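Local coordinates for protein HIAXHD3 (Humicola insolens, PDB 3ZXK) that hydrolyses alpha-L-arabinofuranosyl linkages as a family 43 glycoside hydrolase, probably removing arabinose side chains from xylan, at residues Ala5-Leu13 with Trp298-Val306; Val80-Leu88 with Tyr98-Arg106. All coordinates share one frame; numbering follows the deposited sequence.

Interaction 1: Ala5-Leu13 with Trp298-Val306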
ATOM      1  N   ALA A   5     -23.390  15.243   1.524  1.00 35.60           N
ATOM      2  CA  ALA A   5     -23.342  14.177   2.569  1.00 31.38           C
ATOM      3  C   ALA A   5     -22.623  14.680   3.813  1.00 24.59           C
ATOM      4  O   ALA A   5     -21.410  14.912   3.781  1.00 24.16           O
ATOM      5  CB  ALA A   5     -22.662  12.929   2.029  1.00 35.03           C
ATOM      6  N   SER A   6     -23.375  14.820   4.905  1.00 20.32           N
ATOM      7  CA  SER A   6     -22.919  15.532   6.109  1.00 18.54           C
ATOM      8  C   SER A   6     -22.142  14.663   7.100  1.00 15.77           C
ATOM      9  O   SER A   6     -21.587  15.177   8.075  1.00 14.98           O
ATOM     10  CB  SER A   6     -24.126  16.097   6.839  1.00 20.18           C
ATOM     11  OG  SER A   6     -24.901  15.028   7.367  1.00 20.14           O
ATOM     12  N   THR A   7     -22.173  13.350   6.891  1.00 13.63           N
ATOM     13  CA  THR A   7     -21.431  12.404   7.728  1.00 12.62           C
ATOM     14  C   THR A   7     -20.675  11.423   6.842  1.00 11.59           C
ATOM     15  O   THR A   7     -20.862  11.399   5.613  1.00 13.00           O
ATOM     16  CB  THR A   7     -22.381  11.612   8.656  1.00 13.32           C
ATOM     17  OG1 THR A   7     -23.282  10.855   7.850  1.00 16.68           O
ATOM     18  CG2 THR A   7     -23.203  12.553   9.542  1.00 14.79           C
ATOM     19  N   PHE A   8     -19.805  10.640   7.467  1.00 10.29           N
ATOM     20  CA  PHE A   8     -19.130   9.548   6.778  1.00  9.77           C
ATOM     21  C   PHE A   8     -19.080   8.314   7.678  1.00  9.13           C
ATOM     22  O   PHE A   8     -19.239   8.416   8.906  1.00  9.25           O
ATOM     23  CB  PHE A   8     -17.701   9.919   6.391  1.00  9.28           C
ATOM     24  CG  PHE A   8     -16.758   9.984   7.558  1.00  8.43           C
ATOM     25  CD1 PHE A   8     -16.674  11.150   8.324  1.00  8.89           C
ATOM     26  CD2 PHE A   8     -15.944   8.886   7.896  1.00  8.45           C
ATOM     27  CE1 PHE A   8     -15.808  11.220   9.421  1.00  8.14           C
ATOM     28  CE2 PHE A   8     -15.078   8.958   8.982  1.00  8.48           C
ATOM     29  CZ  PHE A   8     -14.997  10.124   9.742  1.00  8.83           C
ATOM     30  N   THR A   9     -18.858   7.164   7.055  1.00  8.75           N
ATOM     31  CA  THR A   9     -18.708   5.896   7.760  1.00  9.52           C
ATOM     32  C   THR A   9     -17.269   5.367   7.664  1.00  8.66           C
ATOM     33  O   THR A   9     -16.582   5.543   6.653  1.00  9.89           O
ATOM     34  CB  THR A   9     -19.718   4.846   7.253  1.00 11.44           C
ATOM     35  OG1 THR A   9     -19.483   4.587   5.867  1.00 15.74           O
ATOM     36  CG2 THR A   9     -21.149   5.353   7.443  1.00 11.85           C
ATOM     37  N   ASN A  10     -16.825   4.737   8.739  1.00  7.06           N
ATOM     38  CA  ASN A  10     -15.532   4.045   8.769  1.00  6.65           C
ATOM     39  C   ASN A  10     -15.685   2.582   8.290  1.00  7.77           C
ATOM     40  O   ASN A  10     -16.731   1.985   8.528  1.00  9.80           O
ATOM     41  CB  ASN A  10     -14.984   4.064  10.192  1.00  6.96           C
ATOM     42  CG  ASN A  10     -14.288   5.376  10.525  1.00  5.83           C
ATOM     43  OD1 ASN A  10     -13.401   5.822   9.791  1.00  5.78           O
ATOM     44  ND2 ASN A  10     -14.666   5.979  11.644  1.00  6.81           N
ATOM     45  N   PRO A  11     -14.668   2.003   7.605  1.00  7.73           N
ATOM     46  CA  PRO A  11     -13.406   2.632   7.233  1.00  7.48           C
ATOM     47  C   PRO A  11     -13.570   3.619   6.069  1.00  7.27           C
ATOM     48  O   PRO A  11     -14.524   3.518   5.272  1.00  7.88           O
ATOM     49  CB  PRO A  11     -12.530   1.443   6.847  1.00  7.28           C
ATOM     50  CG  PRO A  11     -13.506   0.469   6.267  1.00  7.72           C
ATOM     51  CD  PRO A  11     -14.742   0.605   7.119  1.00  7.75           C
ATOM     52  N   VAL A  12     -12.648   4.572   5.975  1.00  6.50           N
ATOM     53  CA  VAL A  12     -12.771   5.556   4.901  1.00  6.84           C
ATOM     54  C   VAL A  12     -12.303   5.027   3.543  1.00  7.22           C
ATOM     55  O   VAL A  12     -12.788   5.472   2.507  1.00  8.67           O
ATOM     56  CB  VAL A  12     -12.114   6.907   5.256  1.00  5.96           C
ATOM     57  CG1 VAL A  12     -12.779   7.481   6.489  1.00  7.29           C
ATOM     58  CG2 VAL A  12     -10.603   6.763   5.473  1.00  5.70           C
ATOM     59  N   LEU A  13     -11.408   4.043   3.551  1.00  6.53           N
ATOM     60  CA  LEU A  13     -10.906   3.447   2.314  1.00  6.45           C
ATOM     61  C   LEU A  13     -10.653   1.999   2.650  1.00  6.12           C
ATOM     62  O   LEU A  13      -9.853   1.709   3.541  1.00  7.17           O
ATOM     63  CB  LEU A  13      -9.603   4.125   1.883  1.00  6.66           C
ATOM     64  CG  LEU A  13      -8.924   3.527   0.635  1.00  7.04           C
ATOM     65  CD1 LEU A  13      -9.787   3.589  -0.614  1.00  8.16           C
ATOM     66  CD2 LEU A  13      -7.575   4.183   0.392  1.00  8.80           C
ATOM     67  N   TRP A 298     -14.554   3.798  19.116  1.00  9.59           N
ATOM     68  CA  TRP A 298     -14.235   4.527  17.901  1.00  8.61           C
ATOM     69  C   TRP A 298     -15.461   4.435  17.042  1.00  9.19           C
ATOM     70  O   TRP A 298     -15.906   3.342  16.685  1.00  9.85           O
ATOM     71  CB  TRP A 298     -13.040   3.886  17.214  1.00  8.28           C
ATOM     72  CG  TRP A 298     -12.462   4.715  16.099  1.00  7.34           C
ATOM     73  CD1 TRP A 298     -13.084   5.140  14.926  1.00  7.13           C
ATOM     74  CD2 TRP A 298     -11.099   5.211  16.014  1.00  7.50           C
ATOM     75  NE1 TRP A 298     -12.213   5.869  14.157  1.00  6.31           N
ATOM     76  CE2 TRP A 298     -10.990   5.921  14.749  1.00  6.59           C
ATOM     77  CE3 TRP A 298      -9.978   5.118  16.836  1.00  7.34           C
ATOM     78  CZ2 TRP A 298      -9.804   6.559  14.358  1.00  6.65           C
ATOM     79  CZ3 TRP A 298      -8.795   5.752  16.442  1.00  7.31           C
ATOM     80  CH2 TRP A 298      -8.711   6.456  15.233  1.00  6.73           C
ATOM     81  N   GLY A 299     -16.050   5.574  16.731  1.00  8.93           N
ATOM     82  CA  GLY A 299     -17.374   5.595  16.113  1.00  9.56           C
ATOM     83  C   GLY A 299     -17.419   5.045  14.701  1.00  9.18           C
ATOM     84  O   GLY A 299     -16.470   5.189  13.924  1.00  8.05           O
ATOM     85  N   THR A 300     -18.543   4.425  14.360  1.00 10.43           N
ATOM     86  CA  THR A 300     -18.747   3.936  12.993  1.00 10.77           C
ATOM     87  C   THR A 300     -19.054   5.076  12.014  1.00 11.07           C
ATOM     88  O   THR A 300     -18.761   4.980  10.819  1.00 11.58           O
ATOM     89  CB  THR A 300     -19.858   2.867  12.957  1.00 12.88           C
ATOM     90  OG1 THR A 300     -21.059   3.438  13.460  1.00 14.42           O
ATOM     91  CG2 THR A 300     -19.479   1.674  13.833  1.00 12.97           C
ATOM     92  N   SER A 301     -19.617   6.167  12.532  1.00 10.92           N
ATOM     93  CA  SER A 301     -19.848   7.369  11.712  1.00 10.30           C
ATOM     94  C   SER A 301     -19.580   8.634  12.486  1.00  9.07           C
ATOM     95  O   SER A 301     -19.805   8.710  13.701  1.00 10.49           O
ATOM     96  CB  SER A 301     -21.278   7.413  11.150  1.00 11.93           C
ATOM     97  OG  SER A 301     -22.196   7.598  12.193  1.00 17.50           O
ATOM     98  N   TYR A 302     -19.128   9.645  11.760  1.00  8.19           N
ATOM     99  CA  TYR A 302     -18.844  10.948  12.334  1.00  8.09           C
ATOM    100  C   TYR A 302     -19.213  12.051  11.340  1.00  7.83           C
ATOM    101  O   TYR A 302     -19.383  11.779  10.143  1.00  8.66           O
ATOM    102  CB  TYR A 302     -17.352  11.042  12.620  1.00  7.62           C
ATOM    103  CG  TYR A 302     -16.863  10.301  13.832  1.00  7.29           C
ATOM    104  CD1 TYR A 302     -17.151  10.757  15.129  1.00  7.48           C
ATOM    105  CD2 TYR A 302     -16.030   9.198  13.692  1.00  7.07           C
ATOM    106  CE1 TYR A 302     -16.663  10.083  16.252  1.00  7.08           C
ATOM    107  CE2 TYR A 302     -15.516   8.533  14.807  1.00  6.62           C
ATOM    108  CZ  TYR A 302     -15.844   8.972  16.084  1.00  7.32           C
ATOM    109  OH  TYR A 302     -15.329   8.330  17.195  1.00  8.62           O
ATOM    110  N   PRO A 303     -19.311  13.312  11.815  1.00  8.54           N
ATOM    111  CA  PRO A 303     -19.506  14.421  10.868  1.00  8.24           C
ATOM    112  C   PRO A 303     -18.364  14.513   9.841  1.00  8.66           C
ATOM    113  O   PRO A 303     -17.208  14.192  10.132  1.00  9.14           O
ATOM    114  CB  PRO A 303     -19.497  15.662  11.761  1.00  8.41           C
ATOM    115  CG  PRO A 303     -19.939  15.147  13.113  1.00  9.11           C
ATOM    116  CD  PRO A 303     -19.303  13.773  13.220  1.00  8.55           C
ATOM    117  N   ILE A 304     -18.701  14.969   8.649  1.00  8.11           N
ATOM    118  CA  ILE A 304     -17.721  15.058   7.587  1.00  7.92           C
ATOM    119  C   ILE A 304     -16.654  16.108   7.980  1.00  7.46           C
ATOM    120  O   ILE A 304     -16.977  17.175   8.456  1.00  7.93           O
ATOM    121  CB  ILE A 304     -18.411  15.361   6.219  1.00  8.24           C
ATOM    122  CG1 ILE A 304     -17.461  15.059   5.055  1.00  9.51           C
ATOM    123  CG2 ILE A 304     -19.005  16.773   6.199  1.00  9.68           C
ATOM    124  CD1 ILE A 304     -17.282  13.586   4.797  1.00 13.28           C
ATOM    125  N   PRO A 305     -15.362  15.795   7.814  1.00  7.06           N
ATOM    126  CA  PRO A 305     -14.351  16.758   8.306  1.00  7.27           C
ATOM    127  C   PRO A 305     -14.308  18.073   7.534  1.00  8.05           C
ATOM    128  O   PRO A 305     -13.896  19.096   8.086  1.00  9.59           O
ATOM    129  CB  PRO A 305     -13.032  15.977   8.167  1.00  7.09           C
ATOM    130  CG  PRO A 305     -13.469  14.520   8.272  1.00  7.61           C
ATOM    131  CD  PRO A 305     -14.781  14.474   7.525  1.00  7.25           C
ATOM    132  N   VAL A 306     -14.714  18.036   6.272  1.00  9.20           N
ATOM    133  CA  VAL A 306     -14.790  19.242   5.452  1.00  8.77           C
ATOM    134  C   VAL A 306     -16.149  19.292   4.792  1.00  9.14           C
ATOM    135  O   VAL A 306     -16.552  18.320   4.165  1.00  9.03           O
ATOM    136  CB  VAL A 306     -13.659  19.292   4.387  1.00  9.26           C
ATOM    137  CG1 VAL A 306     -13.828  20.470   3.427  1.00 10.59           C
ATOM    138  CG2 VAL A 306     -12.319  19.392   5.089  1.00  9.67           C
TER

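Interaction 2: Val80-Leu88 with Tyr98-Arg106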
ATOM      1  N   VAL A  80       8.987  -8.827   1.832  1.00  4.39           N
ATOM      2  CA  VAL A  80       8.692  -8.318   3.187  1.00  4.45           C
ATOM      3  C   VAL A  80       9.843  -7.441   3.722  1.00  4.62           C
ATOM      4  O   VAL A  80       9.895  -7.119   4.905  1.00  5.26           O
ATOM      5  CB  VAL A  80       8.216  -9.415   4.197  1.00  4.57           C
ATOM      6  CG1 VAL A  80       7.400  -8.805   5.330  1.00  4.87           C
ATOM      7  CG2 VAL A  80       7.423 -10.495   3.509  1.00  4.96           C
ATOM      8  N   LYS A  81      10.757  -7.059   2.846  1.00  4.36           N
ATOM      9  CA  LYS A  81      11.750  -6.043   3.170  1.00  4.67           C
ATOM     10  C   LYS A  81      11.265  -4.717   2.594  1.00  4.82           C
ATOM     11  O   LYS A  81      10.104  -4.369   2.774  1.00  4.55           O
ATOM     12  CB  LYS A  81      13.154  -6.471   2.720  1.00  5.51           C
ATOM     13  CG  LYS A  81      13.634  -7.749   3.438  1.00  7.80           C
ATOM     14  CD  LYS A  81      15.036  -8.112   3.006  1.00 10.46           C
ATOM     15  CE  LYS A  81      15.555  -9.321   3.753  1.00 14.48           C
ATOM     16  NZ  LYS A  81      16.808  -9.844   3.131  1.00 19.55           N
ATOM     17  N   GLY A  82      12.139  -3.970   1.935  1.00  5.41           N
ATOM     18  CA  GLY A  82      11.727  -2.736   1.281  1.00  4.98           C
ATOM     19  C   GLY A  82      11.117  -1.708   2.219  1.00  4.65           C
ATOM     20  O   GLY A  82      11.619  -1.490   3.313  1.00  4.90           O
ATOM     21  N   ILE A  83      10.056  -1.061   1.753  1.00  4.07           N
ATOM     22  CA  ILE A  83       9.520   0.103   2.429  1.00  4.15           C
ATOM     23  C   ILE A  83       8.593  -0.286   3.571  1.00  4.33           C
ATOM     24  O   ILE A  83       7.502  -0.824   3.363  1.00  4.36           O
ATOM     25  CB  ILE A  83       8.785   1.029   1.438  1.00  3.99           C
ATOM     26  CG1 ILE A  83       9.789   1.541   0.396  1.00  4.51           C
ATOM     27  CG2 ILE A  83       8.057   2.164   2.174  1.00  4.63           C
ATOM     28  CD1 ILE A  83       9.146   2.329  -0.756  1.00  4.39           C
ATOM     29  N   TRP A  84       9.099  -0.057   4.780  1.00  4.72           N
ATOM     30  CA  TRP A  84       8.320  -0.180   6.010  1.00  5.40           C
ATOM     31  C   TRP A  84       7.777   1.204   6.361  1.00  5.28           C
ATOM     32  O   TRP A  84       7.622   2.063   5.469  1.00  5.40           O
ATOM     33  CB  TRP A  84       9.176  -0.795   7.101  1.00  6.38           C
ATOM     34  CG  TRP A  84       9.375  -2.281   6.945  1.00  7.84           C
ATOM     35  CD1 TRP A  84       9.574  -3.005   5.772  1.00  7.97           C
ATOM     36  CD2 TRP A  84       9.431  -3.266   8.022  1.00 11.61           C
ATOM     37  NE1 TRP A  84       9.772  -4.340   6.038  1.00  9.12           N
ATOM     38  CE2 TRP A  84       9.666  -4.572   7.377  1.00 12.31           C
ATOM     39  CE3 TRP A  84       9.271  -3.205   9.402  1.00 14.03           C
ATOM     40  CZ2 TRP A  84       9.755  -5.746   8.109  1.00 15.23           C
ATOM     41  CZ3 TRP A  84       9.362  -4.390  10.137  1.00 15.87           C
ATOM     42  CH2 TRP A  84       9.602  -5.635   9.508  1.00 17.13           C
ATOM     43  N   ALA A  85       7.437   1.457   7.621  1.00  5.98           N
ATOM     44  CA  ALA A  85       6.885   2.772   7.955  1.00  5.61           C
ATOM     45  C   ALA A  85       7.878   3.873   7.614  1.00  5.82           C
ATOM     46  O   ALA A  85       9.045   3.826   8.063  1.00  7.16           O
ATOM     47  CB  ALA A  85       6.484   2.846   9.420  1.00  6.55           C
ATOM     48  N   SER A  86       7.404   4.823   6.815  1.00  5.40           N
ATOM     49  CA  SER A  86       8.231   5.918   6.297  1.00  4.41           C
ATOM     50  C   SER A  86       7.530   7.257   6.480  1.00  4.15           C
ATOM     51  O   SER A  86       6.618   7.367   7.307  1.00  4.42           O
ATOM     52  CB  SER A  86       8.583   5.601   4.845  1.00  4.86           C
ATOM     53  OG  SER A  86       9.167   4.303   4.780  1.00  5.84           O
ATOM     54  N   THR A  87       7.974   8.305   5.802  1.00  3.69           N
ATOM     55  CA  THR A  87       7.414   9.615   6.116  1.00  3.95           C
ATOM     56  C   THR A  87       7.483  10.540   4.902  1.00  3.56           C
ATOM     57  O   THR A  87       8.379  10.415   4.082  1.00  3.88           O
ATOM     58  CB  THR A  87       8.118  10.232   7.358  1.00  4.17           C
ATOM     59  OG1 THR A  87       7.436  11.424   7.732  1.00  4.86           O
ATOM     60  CG2 THR A  87       9.578  10.557   7.083  1.00  4.55           C
ATOM     61  N   LEU A  88       6.527  11.467   4.837  1.00  3.51           N
ATOM     62  CA  LEU A  88       6.392  12.417   3.729  1.00  3.73           C
ATOM     63  C   LEU A  88       5.875  13.733   4.276  1.00  3.74           C
ATOM     64  O   LEU A  88       4.948  13.737   5.097  1.00  4.43           O
ATOM     65  CB  LEU A  88       5.359  11.926   2.726  1.00  4.21           C
ATOM     66  CG  LEU A  88       5.063  12.803   1.507  1.00  4.74           C
ATOM     67  CD1 LEU A  88       6.278  12.754   0.589  1.00  4.54           C
ATOM     68  CD2 LEU A  88       3.859  12.280   0.740  1.00  6.17           C
ATOM     69  N   TYR A  98       9.145  15.890   0.334  1.00  3.31           N
ATOM     70  CA  TYR A  98      10.247  15.071   0.822  1.00  3.26           C
ATOM     71  C   TYR A  98       9.723  13.754   1.405  1.00  3.10           C
ATOM     72  O   TYR A  98       8.989  13.753   2.412  1.00  3.35           O
ATOM     73  CB  TYR A  98      11.042  15.764   1.927  1.00  3.42           C
ATOM     74  CG  TYR A  98      11.846  16.981   1.519  1.00  3.88           C
ATOM     75  CD1 TYR A  98      11.216  18.156   1.075  1.00  4.26           C
ATOM     76  CD2 TYR A  98      13.237  16.977   1.600  1.00  3.85           C
ATOM     77  CE1 TYR A  98      11.951  19.279   0.701  1.00  4.76           C
ATOM     78  CE2 TYR A  98      13.976  18.111   1.245  1.00  4.53           C
ATOM     79  CZ  TYR A  98      13.331  19.256   0.773  1.00  4.63           C
ATOM     80  OH  TYR A  98      14.066  20.373   0.454  1.00  5.12           O
ATOM     81  N   TRP A  99      10.205  12.648   0.864  1.00  3.29           N
ATOM     82  CA  TRP A  99       9.881  11.308   1.359  1.00  2.91           C
ATOM     83  C   TRP A  99      11.145  10.701   1.929  1.00  2.87           C
ATOM     84  O   TRP A  99      12.154  10.622   1.231  1.00  3.23           O
ATOM     85  CB  TRP A  99       9.340  10.421   0.204  1.00  3.31           C
ATOM     86  CG  TRP A  99       9.048   9.008   0.672  1.00  3.66           C
ATOM     87  CD1 TRP A  99       7.875   8.558   1.245  1.00  4.21           C
ATOM     88  CD2 TRP A  99       9.963   7.875   0.711  1.00  3.85           C
ATOM     89  NE1 TRP A  99       7.984   7.238   1.620  1.00  4.29           N
ATOM     90  CE2 TRP A  99       9.224   6.768   1.318  1.00  3.65           C
ATOM     91  CE3 TRP A  99      11.271   7.664   0.303  1.00  4.13           C
ATOM     92  CZ2 TRP A  99       9.786   5.508   1.484  1.00  4.32           C
ATOM     93  CZ3 TRP A  99      11.834   6.394   0.496  1.00  4.67           C
ATOM     94  CH2 TRP A  99      11.104   5.338   1.068  1.00  4.81           C
ATOM     95  N   TYR A 100      11.107  10.274   3.187  1.00  2.99           N
ATOM     96  CA  TYR A 100      12.263   9.552   3.724  1.00  3.24           C
ATOM     97  C   TYR A 100      11.782   8.169   4.144  1.00  3.44           C
ATOM     98  O   TYR A 100      10.706   8.051   4.760  1.00  3.61           O
ATOM     99  CB  TYR A 100      12.826  10.224   4.976  1.00  3.41           C
ATOM    100  CG  TYR A 100      13.437  11.591   4.804  1.00  3.55           C
ATOM    101  CD1 TYR A 100      12.641  12.745   4.772  1.00  3.67           C
ATOM    102  CD2 TYR A 100      14.837  11.737   4.698  1.00  3.81           C
ATOM    103  CE1 TYR A 100      13.223  14.009   4.626  1.00  4.33           C
ATOM    104  CE2 TYR A 100      15.420  12.998   4.551  1.00  4.05           C
ATOM    105  CZ  TYR A 100      14.605  14.121   4.521  1.00  3.86           C
ATOM    106  OH  TYR A 100      15.157  15.378   4.372  1.00  5.05           O
ATOM    107  N   GLY A 101      12.628   7.172   3.917  1.00  3.47           N
ATOM    108  CA  GLY A 101      12.334   5.827   4.436  1.00  3.99           C
ATOM    109  C   GLY A 101      13.618   5.051   4.660  1.00  4.43           C
ATOM    110  O   GLY A 101      14.496   5.062   3.791  1.00  4.48           O
ATOM    111  N   CYS A 102      13.717   4.351   5.796  1.00  5.46           N
ATOM    112  CA  CYS A 102      14.859   3.477   6.059  1.00  6.15           C
ATOM    113  C   CYS A 102      14.602   2.100   5.484  1.00  5.70           C
ATOM    114  O   CYS A 102      13.579   1.483   5.778  1.00  6.67           O
ATOM    115  CB  CYS A 102      15.135   3.353   7.567  1.00  8.72           C
ATOM    116  SG  CYS A 102      16.538   2.228   7.851  1.00 14.15           S
ATOM    117  N   VAL A 103      15.526   1.618   4.662  1.00  6.09           N
ATOM    118  CA  VAL A 103      15.413   0.297   4.059  1.00  6.44           C
ATOM    119  C   VAL A 103      16.747  -0.383   4.271  1.00  8.91           C
ATOM    120  O   VAL A 103      17.800   0.129   3.851  1.00  9.20           O
ATOM    121  CB  VAL A 103      15.093   0.384   2.533  1.00  5.85           C
ATOM    122  CG1 VAL A 103      15.013  -1.017   1.930  1.00  7.12           C
ATOM    123  CG2 VAL A 103      13.774   1.127   2.312  1.00  5.81           C
ATOM    124  N   GLU A 104      16.685  -1.526   4.956  1.00 11.09           N
ATOM    125  CA  GLU A 104      17.851  -2.347   5.276  1.00 13.11           C
ATOM    126  C   GLU A 104      19.043  -1.495   5.743  1.00 14.12           C
ATOM    127  O   GLU A 104      20.151  -1.545   5.178  1.00 15.75           O
ATOM    128  CB  GLU A 104      18.218  -3.250   4.103  1.00 14.00           C
ATOM    129  CG  GLU A 104      17.058  -4.146   3.673  1.00 15.08           C
ATOM    130  CD  GLU A 104      17.477  -5.164   2.642  1.00 16.27           C
ATOM    131  OE1 GLU A 104      18.327  -6.034   2.965  1.00 18.21           O
ATOM    132  OE2 GLU A 104      16.967  -5.087   1.515  1.00 12.23           O
ATOM    133  N   GLY A 105      18.774  -0.696   6.768  1.00 13.56           N
ATOM    134  CA  GLY A 105      19.832  -0.017   7.514  1.00 12.00           C
ATOM    135  C   GLY A 105      20.315   1.326   6.982  1.00 11.61           C
ATOM    136  O   GLY A 105      21.153   1.938   7.611  1.00 12.68           O
ATOM    137  N   ARG A 106      19.799   1.797   5.845  1.00  9.75           N
ATOM    138  CA  ARG A 106      20.126   3.162   5.350  1.00  9.94           C
ATOM    139  C   ARG A 106      18.833   3.910   5.066  1.00  7.94           C
ATOM    140  O   ARG A 106      17.839   3.294   4.720  1.00  7.73           O
ATOM    141  CB  ARG A 106      20.933   3.143   4.055  1.00 10.77           C
ATOM    142  CG  ARG A 106      22.230   2.371   4.125  1.00 14.48           C
ATOM    143  CD  ARG A 106      22.943   2.417   2.784  1.00 18.66           C
ATOM    144  NE  ARG A 106      23.965   3.461   2.743  1.00 24.16           N
ATOM    145  CZ  ARG A 106      24.782   3.661   1.707  1.00 27.76           C
ATOM    146  NH1 ARG A 106      24.677   2.898   0.625  1.00 31.91           N
ATOM    147  NH2 ARG A 106      25.698   4.624   1.741  1.00 33.28           N
TER
HETATM  148  O   HOH W   1      13.699  -2.657   4.912  1.00 12.27           O
HETATM  149  O   HOH W   2      11.051   2.122   4.989  1.00 11.83           O
HETATM  150  O   HOH W   3      11.706   4.705   7.786  1.00  6.56           O

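Interaction 1: Ala5-Leu13 with Trp298-Val306
F8 and Y302 form the hydrogen-bonded pair of a short two-stranded antiparallel sheet, 7-9 against 301-303, which joins the N-terminal segment to the chain leaving the last blade of the five-bladed beta-propeller of this GH43 enzyme. F8 N bonds to Y302 O at 2.9 Å, and Y302 N returns to F8 O. With CG set between the backbone N and the carbonyl carbon (chi1 72°), the F8 ring swings back toward segment 298-306. F8 CB meets I304 CD1 at 4.0 Å. F8 CD1 comes to 3.3 Å from Y302 O, and F8 CE1 brings the ring edge to P303 O at 3.4 Å, near the ring plane. F8 CZ, at the tip, lies 3.8 Å from Y302 CB, while Y302 N sits over one ring face and P305 CD packs obliquely. Cut back to an alanine, this residue would keep CB but lose the ring, which is likely to leave a gap between Y302 CB and P305 CD. Beyond the strand, N10 N bonds to T300 O, and the N10 amide is fixed at both ends: OD1 accepts from V277 N of strand 273-282, and ND2 donates to G299 O at 3.0 Å, with that oxygen 6° out of the amide plane.

Interaction 2: Val80-Leu88 with Tyr98-Arg106
T87 and Y100 exchange two backbone hydrogen bonds: T87 N reaches Y100 O at 2.9 Å, and Y100 N reaches T87 O at the same 2.9 Å. They belong to the antiparallel hairpin of strands 87-91 and 96-103, the first two strands of a four-stranded blade of the GH43 propeller. Before T87 the backbones part, and water takes over. One water receives W84 N and donates to S86 OG and to C102 O (2.7 Å); a second links A85 O with C102 N, and a third links G82 O with E104 N. S86 OG, beside its backbone N (chi1 -53°), passes its own proton to W84 O at 2.8 Å, and so is both donor and acceptor. S86 CB and OG also press on the six-membered part of the W99 indole. G101 N lies over one face of W99, 3.6 Å above the plane and offset toward the rim. A CB on G101 would collide with S86 OG and W99 CH2, consistent with the glycine there. I83 CG2 meets W99 CZ2 at the indole edge, 3.8 Å away, and L88 CD1 lies 3.9 Å from W99 CB. On the other sheet face T87 CG2 and Y100 CB run side by side, while T87 OG1 bonds to E21 OE1 and L146 N, and Y100 OH to G172 O. V103 CG2 packs on G82 O, and at the exposed rim the K81 chain crosses E104, whose OE2 bonds to Y69 OH; K81 NZ stays beyond salt-bridge distance. Direct bonds therefore hold the blade end of the contact, whereas three waters bridge residues 102-104 to the loop that carries W84, a residue of the glycan pocket.

Interaction 2 is nested in sequence within the long loop that interaction 1 closes: residues 5-13 and 298-306 meet across 284 intervening residues that include all the propeller blades. Their centres lie 30 Å apart and their nearest atoms about 14 Å, without touching. Interaction 2 stands at the substrate: W84 touches two bound xylopyranose units, and the C102 side chain, disulfide-bonded to C140, is about 10 Å from a xylopyranose. Interaction 1 lies farther from the sugars, the W298 side chain being about 13 Å from the bound arabinofuranose. The first is thus a joint between the segments that precede and follow the propeller blades; the second holds the loop that brings W84 to the pocket.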